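Local coordinates for protein transcription regulator AmtR (Mycobacterium smegmatis, PDB 5E57) that probably acts as a TetR-family transcription factor that binds regulatory DNA through a helix-turn-helix motif and takes part in nitrogen regulation, at residues E77-Y91 with A192-V204. Numbering follows the deposited sequence.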
ATOM      1  N   GLU A  77       4.103 -17.990  21.579  1.00 23.10           N
ATOM      2  CA  GLU A  77       5.090 -17.619  22.593  1.00 26.39           C
ATOM      3  C   GLU A  77       4.434 -16.871  23.749  1.00 28.47           C
ATOM      4  O   GLU A  77       3.339 -16.325  23.614  1.00 26.04           O
ATOM      5  CB  GLU A  77       6.200 -16.755  21.984  1.00 24.02           C
ATOM      6  CG  GLU A  77       6.952 -17.453  20.878  1.00 23.08           C
ATOM      7  CD  GLU A  77       8.069 -16.594  20.231  1.00 24.45           C
ATOM      8  OE1 GLU A  77       8.351 -15.463  20.695  1.00 19.44           O
ATOM      9  OE2 GLU A  77       8.660 -17.086  19.270  1.00 20.41           O
ATOM     10  N   SER A  78       5.106 -16.903  24.897  1.00 28.76           N
ATOM     11  CA  SER A  78       4.660 -16.166  26.093  1.00 34.31           C
ATOM     12  C   SER A  78       5.567 -14.940  26.140  1.00 36.09           C
ATOM     13  O   SER A  78       6.539 -14.845  25.402  1.00 35.32           O
ATOM     14  CB  SER A  78       4.818 -17.004  27.389  1.00 32.32           C
ATOM     15  N   GLY A  79       5.262 -13.972  26.967  1.00 36.38           N
ATOM     16  CA  GLY A  79       6.160 -12.817  27.008  1.00 37.06           C
ATOM     17  C   GLY A  79       5.668 -11.652  26.175  1.00 33.41           C
ATOM     18  O   GLY A  79       4.696 -11.764  25.473  1.00 31.04           O
ATOM     19  N   PRO A  80       6.331 -10.508  26.310  1.00 35.37           N
ATOM     20  CA  PRO A  80       5.782  -9.267  25.796  1.00 33.65           C
ATOM     21  C   PRO A  80       5.459  -9.320  24.271  1.00 27.03           C
ATOM     22  O   PRO A  80       6.195  -9.930  23.464  1.00 27.57           O
ATOM     23  CB  PRO A  80       6.868  -8.232  26.134  1.00 33.31           C
ATOM     24  CG  PRO A  80       8.066  -8.987  26.639  1.00 36.82           C
ATOM     25  CD  PRO A  80       7.586 -10.314  27.075  1.00 36.22           C
ATOM     26  N   ALA A  81       4.326  -8.762  23.924  1.00 24.39           N
ATOM     27  CA  ALA A  81       3.890  -8.705  22.537  1.00 23.19           C
ATOM     28  C   ALA A  81       4.781  -7.786  21.662  1.00 21.24           C
ATOM     29  O   ALA A  81       5.025  -8.086  20.500  1.00 19.75           O
ATOM     30  CB  ALA A  81       2.429  -8.236  22.471  1.00 22.15           C
ATOM     31  N   ALA A  82       5.225  -6.646  22.185  1.00 22.95           N
ATOM     32  CA  ALA A  82       5.969  -5.662  21.369  1.00 22.83           C
ATOM     33  C   ALA A  82       7.205  -6.227  20.663  1.00 24.34           C
ATOM     34  O   ALA A  82       7.351  -6.024  19.451  1.00 25.13           O
ATOM     35  CB  ALA A  82       6.318  -4.407  22.190  1.00 26.68           C
ATOM     36  N   PRO A  83       8.073  -6.968  21.391  1.00 22.84           N
ATOM     37  CA  PRO A  83       9.224  -7.511  20.695  1.00 23.57           C
ATOM     38  C   PRO A  83       8.820  -8.534  19.666  1.00 24.44           C
ATOM     39  O   PRO A  83       9.600  -8.816  18.742  1.00 21.42           O
ATOM     40  CB  PRO A  83      10.048  -8.185  21.797  1.00 22.76           C
ATOM     41  CG  PRO A  83       9.751  -7.357  23.026  1.00 26.02           C
ATOM     42  CD  PRO A  83       8.288  -6.930  22.852  1.00 24.53           C
ATOM     43  N   ARG A  84       7.624  -9.101  19.814  1.00 23.70           N
ATOM     44  CA  ARG A  84       7.267 -10.215  18.927  1.00 25.32           C
ATOM     45  C   ARG A  84       6.773  -9.670  17.569  1.00 22.86           C
ATOM     46  O   ARG A  84       7.228 -10.102  16.487  1.00 21.15           O
ATOM     47  CB  ARG A  84       6.264 -11.147  19.606  1.00 25.48           C
ATOM     48  CG  ARG A  84       6.961 -12.045  20.650  1.00 26.19           C
ATOM     49  CD  ARG A  84       5.999 -13.105  21.143  1.00 27.71           C
ATOM     50  NE  ARG A  84       5.011 -12.517  21.982  1.00 27.17           N
ATOM     51  CZ  ARG A  84       3.714 -12.846  22.060  1.00 25.27           C
ATOM     52  NH1 ARG A  84       3.148 -13.720  21.272  1.00 27.59           N
ATOM     53  NH2 ARG A  84       2.974 -12.202  22.935  1.00 23.53           N
ATOM     54  N   LEU A  85       5.903  -8.693  17.677  1.00 22.42           N
ATOM     55  CA  LEU A  85       5.427  -7.953  16.569  1.00 22.04           C
ATOM     56  C   LEU A  85       6.576  -7.261  15.851  1.00 22.04           C
ATOM     57  O   LEU A  85       6.742  -7.442  14.655  1.00 23.99           O
ATOM     58  CB  LEU A  85       4.450  -6.926  17.037  1.00 22.46           C
ATOM     59  CG  LEU A  85       3.911  -5.994  15.950  1.00 23.22           C
ATOM     60  CD1 LEU A  85       3.206  -6.811  14.896  1.00 23.77           C
ATOM     61  CD2 LEU A  85       2.927  -5.006  16.573  1.00 24.49           C
ATOM     62  N   HIS A  86       7.409  -6.568  16.599  1.00 22.32           N
ATOM     63  CA  HIS A  86       8.613  -6.010  16.017  1.00 23.89           C
ATOM     64  C   HIS A  86       9.396  -6.972  15.169  1.00 22.66           C
ATOM     65  O   HIS A  86       9.773  -6.624  14.055  1.00 23.10           O
ATOM     66  CB  HIS A  86       9.520  -5.346  17.032  1.00 22.36           C
ATOM     67  CG  HIS A  86      10.499  -4.397  16.404  1.00 22.04           C
ATOM     68  ND1 HIS A  86      11.799  -4.756  16.125  1.00 23.17           N
ATOM     69  CD2 HIS A  86      10.349  -3.145  15.936  1.00 20.66           C
ATOM     70  CE1 HIS A  86      12.416  -3.745  15.526  1.00 22.35           C
ATOM     71  NE2 HIS A  86      11.564  -2.751  15.427  1.00 21.24           N
ATOM     72  N   ALA A  87       9.629  -8.187  15.664  1.00 23.17           N
ATOM     73  CA  ALA A  87      10.449  -9.120  14.982  1.00 22.02           C
ATOM     74  C   ALA A  87       9.701  -9.549  13.691  1.00 22.97           C
ATOM     75  O   ALA A  87      10.334  -9.715  12.653  1.00 20.78           O
ATOM     76  CB  ALA A  87      10.720 -10.343  15.828  1.00 24.47           C
ATOM     77  N   LEU A  88       8.383  -9.746  13.769  1.00 20.00           N
ATOM     78  CA  LEU A  88       7.664 -10.127  12.566  1.00 19.57           C
ATOM     79  C   LEU A  88       7.784  -9.017  11.486  1.00 19.38           C
ATOM     80  O   LEU A  88       7.987  -9.319  10.329  1.00 22.43           O
ATOM     81  CB  LEU A  88       6.190 -10.379  12.895  1.00 21.46           C
ATOM     82  CG  LEU A  88       5.231 -10.683  11.732  1.00 19.89           C
ATOM     83  CD1 LEU A  88       5.680 -11.865  10.916  1.00 20.02           C
ATOM     84  CD2 LEU A  88       3.829 -10.913  12.307  1.00 19.70           C
ATOM     85  N   VAL A  89       7.635  -7.765  11.898  1.00 18.00           N
ATOM     86  CA  VAL A  89       7.641  -6.629  10.956  1.00 20.09           C
ATOM     87  C   VAL A  89       9.015  -6.583  10.270  1.00 21.25           C
ATOM     88  O   VAL A  89       9.118  -6.491   9.036  1.00 19.75           O
ATOM     89  CB  VAL A  89       7.380  -5.324  11.727  1.00 18.68           C
ATOM     90  CG1 VAL A  89       7.601  -4.122  10.883  1.00 19.00           C
ATOM     91  CG2 VAL A  89       5.934  -5.261  12.205  1.00 20.11           C
ATOM     92  N   ILE A  90      10.095  -6.727  11.034  1.00 20.44           N
ATOM     93  CA  ILE A  90      11.407  -6.632  10.380  1.00 21.23           C
ATOM     94  C   ILE A  90      11.532  -7.760   9.383  1.00 20.51           C
ATOM     95  O   ILE A  90      11.865  -7.542   8.245  1.00 20.28           O
ATOM     96  CB  ILE A  90      12.549  -6.703  11.366  1.00 20.42           C
ATOM     97  CG1 ILE A  90      12.463  -5.528  12.326  1.00 22.74           C
ATOM     98  CG2 ILE A  90      13.916  -6.789  10.664  1.00 19.97           C
ATOM     99  CD1 ILE A  90      12.316  -4.149  11.741  1.00 21.78           C
ATOM    100  N   TYR A  91      11.180  -8.965   9.789  1.00 20.29           N
ATOM    101  CA  TYR A  91      11.382 -10.110   8.958  1.00 18.27           C
ATOM    102  C   TYR A  91      10.586  -9.986   7.738  1.00 18.03           C
ATOM    103  O   TYR A  91      11.067 -10.259   6.622  1.00 21.35           O
ATOM    104  CB  TYR A  91      10.985 -11.394   9.708  1.00 20.57           C
ATOM    105  CG  TYR A  91      11.138 -12.658   8.902  1.00 21.90           C
ATOM    106  CD1 TYR A  91      12.388 -13.303   8.804  1.00 23.26           C
ATOM    107  CD2 TYR A  91      10.072 -13.213   8.228  1.00 20.56           C
ATOM    108  CE1 TYR A  91      12.547 -14.471   8.072  1.00 24.31           C
ATOM    109  CE2 TYR A  91      10.207 -14.437   7.527  1.00 22.09           C
ATOM    110  CZ  TYR A  91      11.450 -15.069   7.443  1.00 22.94           C
ATOM    111  OH  TYR A  91      11.646 -16.254   6.748  1.00 22.68           O
ATOM    112  N   ALA A 192      16.126   1.395  20.645  1.00 29.51           N
ATOM    113  CA  ALA A 192      17.435   0.760  20.448  1.00 30.37           C
ATOM    114  C   ALA A 192      17.473  -0.642  21.047  1.00 30.61           C
ATOM    115  O   ALA A 192      17.898  -1.652  20.420  1.00 32.40           O
ATOM    116  CB  ALA A 192      18.516   1.618  21.087  1.00 35.59           C
ATOM    117  N   GLU A 193      17.043  -0.732  22.287  1.00 31.73           N
ATOM    118  CA  GLU A 193      16.924  -2.057  22.918  1.00 35.05           C
ATOM    119  C   GLU A 193      16.056  -3.028  22.058  1.00 30.70           C
ATOM    120  O   GLU A 193      16.416  -4.177  21.832  1.00 31.02           O
ATOM    121  CB  GLU A 193      16.321  -1.899  24.338  1.00 39.54           C
ATOM    122  CG  GLU A 193      16.153  -3.192  25.118  1.00 47.69           C
ATOM    123  CD  GLU A 193      14.892  -3.949  24.724  1.00 59.02           C
ATOM    124  OE1 GLU A 193      14.009  -3.336  24.057  1.00 68.07           O
ATOM    125  OE2 GLU A 193      14.779  -5.155  25.062  1.00 67.88           O
ATOM    126  N   LEU A 194      14.889  -2.540  21.637  1.00 28.93           N
ATOM    127  CA  LEU A 194      13.967  -3.312  20.851  1.00 29.67           C
ATOM    128  C   LEU A 194      14.658  -3.779  19.560  1.00 28.92           C
ATOM    129  O   LEU A 194      14.690  -4.994  19.230  1.00 27.11           O
ATOM    130  CB  LEU A 194      12.721  -2.458  20.594  1.00 30.96           C
ATOM    131  CG  LEU A 194      11.590  -3.109  19.794  1.00 34.56           C
ATOM    132  CD1 LEU A 194      11.141  -4.398  20.474  1.00 35.17           C
ATOM    133  CD2 LEU A 194      10.383  -2.196  19.635  1.00 35.37           C
ATOM    134  N   ALA A 195      15.290  -2.837  18.852  1.00 23.94           N
ATOM    135  CA  ALA A 195      16.001  -3.229  17.640  1.00 26.82           C
ATOM    136  C   ALA A 195      16.970  -4.265  17.914  1.00 26.83           C
ATOM    137  O   ALA A 195      17.158  -5.159  17.095  1.00 25.38           O
ATOM    138  CB  ALA A 195      16.732  -2.056  16.948  1.00 30.42           C
ATOM    139  N   ALA A 196      17.691  -4.141  19.023  1.00 28.01           N
ATOM    140  CA  ALA A 196      18.793  -5.076  19.234  1.00 28.71           C
ATOM    141  C   ALA A 196      18.222  -6.473  19.519  1.00 26.45           C
ATOM    142  O   ALA A 196      18.783  -7.470  19.106  1.00 24.46           O
ATOM    143  CB  ALA A 196      19.674  -4.610  20.402  1.00 29.66           C
ATOM    144  N   ALA A 197      17.131  -6.526  20.282  1.00 30.09           N
ATOM    145  CA  ALA A 197      16.455  -7.838  20.579  1.00 30.26           C
ATOM    146  C   ALA A 197      16.038  -8.522  19.263  1.00 27.76           C
ATOM    147  O   ALA A 197      16.278  -9.711  19.014  1.00 28.55           O
ATOM    148  CB  ALA A 197      15.234  -7.615  21.463  1.00 29.94           C
ATOM    149  N   THR A 198      15.417  -7.744  18.382  1.00 28.90           N
ATOM    150  CA  THR A 198      14.961  -8.300  17.099  1.00 25.35           C
ATOM    151  C   THR A 198      16.196  -8.732  16.249  1.00 25.10           C
ATOM    152  O   THR A 198      16.234  -9.815  15.643  1.00 22.40           O
ATOM    153  CB  THR A 198      14.100  -7.258  16.400  1.00 23.62           C
ATOM    154  OG1 THR A 198      12.867  -7.079  17.105  1.00 24.82           O
ATOM    155  CG2 THR A 198      13.843  -7.677  14.999  1.00 27.33           C
ATOM    156  N   ALA A 199      17.231  -7.902  16.207  1.00 27.92           N
ATOM    157  CA  ALA A 199      18.497  -8.280  15.481  1.00 27.19           C
ATOM    158  C   ALA A 199      18.940  -9.647  15.919  1.00 27.22           C
ATOM    159  O   ALA A 199      19.166 -10.554  15.147  1.00 25.94           O
ATOM    160  CB  ALA A 199      19.559  -7.286  15.817  1.00 30.13           C
ATOM    161  N   SER A 200      18.967  -9.790  17.223  1.00 28.65           N
ATOM    162  CA  SER A 200      19.286 -11.057  17.852  1.00 31.31           C
ATOM    163  C   SER A 200      18.373 -12.243  17.451  1.00 29.04           C
ATOM    164  O   SER A 200      18.836 -13.297  16.959  1.00 26.26           O
ATOM    165  CB  SER A 200      19.210 -10.823  19.351  1.00 35.01           C
ATOM    166  OG  SER A 200      19.583 -11.990  20.032  1.00 41.30           O
ATOM    167  N   ARG A 201      17.059 -12.051  17.625  1.00 29.66           N
ATOM    168  CA  ARG A 201      16.074 -13.096  17.282  1.00 27.72           C
ATOM    169  C   ARG A 201      16.188 -13.541  15.826  1.00 26.35           C
ATOM    170  O   ARG A 201      16.006 -14.709  15.487  1.00 22.59           O
ATOM    171  CB  ARG A 201      14.639 -12.550  17.517  1.00 28.22           C
ATOM    172  CG  ARG A 201      14.293 -12.371  18.973  1.00 29.38           C
ATOM    173  CD  ARG A 201      12.837 -12.693  19.239  1.00 28.95           C
ATOM    174  NE  ARG A 201      12.521 -14.069  18.790  1.00 31.56           N
ATOM    175  CZ  ARG A 201      11.369 -14.672  19.057  1.00 30.50           C
ATOM    176  NH1 ARG A 201      10.447 -14.050  19.780  1.00 26.08           N
ATOM    177  NH2 ARG A 201      11.138 -15.885  18.565  1.00 31.20           N
ATOM    178  N   LEU A 202      16.455 -12.570  14.956  1.00 27.28           N
ATOM    179  CA  LEU A 202      16.468 -12.820  13.524  1.00 29.36           C
ATOM    180  C   LEU A 202      17.857 -13.232  12.980  1.00 28.93           C
ATOM    181  O   LEU A 202      17.966 -13.726  11.876  1.00 25.60           O
ATOM    182  CB  LEU A 202      15.907 -11.587  12.783  1.00 29.60           C
ATOM    183  CG  LEU A 202      14.429 -11.271  13.069  1.00 29.88           C
ATOM    184  CD1 LEU A 202      13.949 -10.173  12.156  1.00 27.21           C
ATOM    185  CD2 LEU A 202      13.593 -12.548  12.862  1.00 30.04           C
ATOM    186  N   GLY A 203      18.899 -13.097  13.767  1.00 32.83           N
ATOM    187  CA  GLY A 203      20.250 -13.442  13.262  1.00 34.16           C
ATOM    188  C   GLY A 203      20.779 -12.418  12.271  1.00 33.96           C
ATOM    189  O   GLY A 203      21.358 -12.780  11.286  1.00 42.21           O
ATOM    190  N   VAL A 204      20.591 -11.140  12.547  1.00 32.60           N
ATOM    191  CA  VAL A 204      21.029 -10.095  11.631  1.00 36.22           C
ATOM    192  C   VAL A 204      21.597  -8.886  12.404  1.00 35.93           C
ATOM    193  O   VAL A 204      21.454  -8.804  13.633  1.00 38.48           O
ATOM    194  CB  VAL A 204      19.841  -9.604  10.724  1.00 30.31           C
ATOM    195  CG1 VAL A 204      19.220 -10.739   9.954  1.00 32.43           C
ATOM    196  CG2 VAL A 204      18.775  -8.896  11.551  1.00 32.53           C
TER
HETATM  197  O   HOH W   1      12.252  -8.827  19.029  1.00 24.14           O
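Ala87 and Thr198 lie where helix 82-91 and helix 192-202 pass closest, their axes 9.2 Å apart and inclined at 63°. The methyl CG2 of Thr198 presses on the backbone at Ala87 CA (3.7 Å) and also meets CG1 of Ile90, so a small residue on one helix receives a branched one from the other. One turn on, Leu202 directs CD1 onto Ile90 CG2 (3.7 Å), beside Tyr91 CB and the carbonyl oxygen of Ala87. Toward the opposite end, Leu194 straddles two residues: CD1 reaches Pro83 CA, CG sits over one face of the His86 ring in a CH-pi contact, 4.0 Å from the centroid, and CD2 lies by His86 CD2; Phe187 also packs on Leu194.

His86 holds CG anti to its own N (chi1 -161°), which brings ND1 to Thr198 OG1 in a straight 2.7 Å hydrogen bond at the ring edge. The same hydroxyl is hydrogen-bonded to a water, 2.7 Å from OG1, that donates to Pro83 O and thereby ties the threonine to the backbone of the facing helix.

At the polar edge Arg201, bent at chi2 and chi3, extends to the loop ahead of helix 82-91 and grips Glu77 end-on: NH1 binds OE1 at 2.7 Å and NH2 binds OE2 at 2.8 Å, both oxygens using syn lone pairs, with the two planes only 20° apart. Arg84 bonds that loop through NE to Pro80 O, and its NH1 bonds Leu74 O at the end of helix 65-75.

In the all-helical ligand-binding domain of this TetR-family regulator, the join thus combines an apolar seam, a buried imidazole-hydroxyl pair that, with Leu194 over one face, restricts the ring's rotation, and a bidentate salt bridge whose paired charges probably favour the ionised forms of both partners.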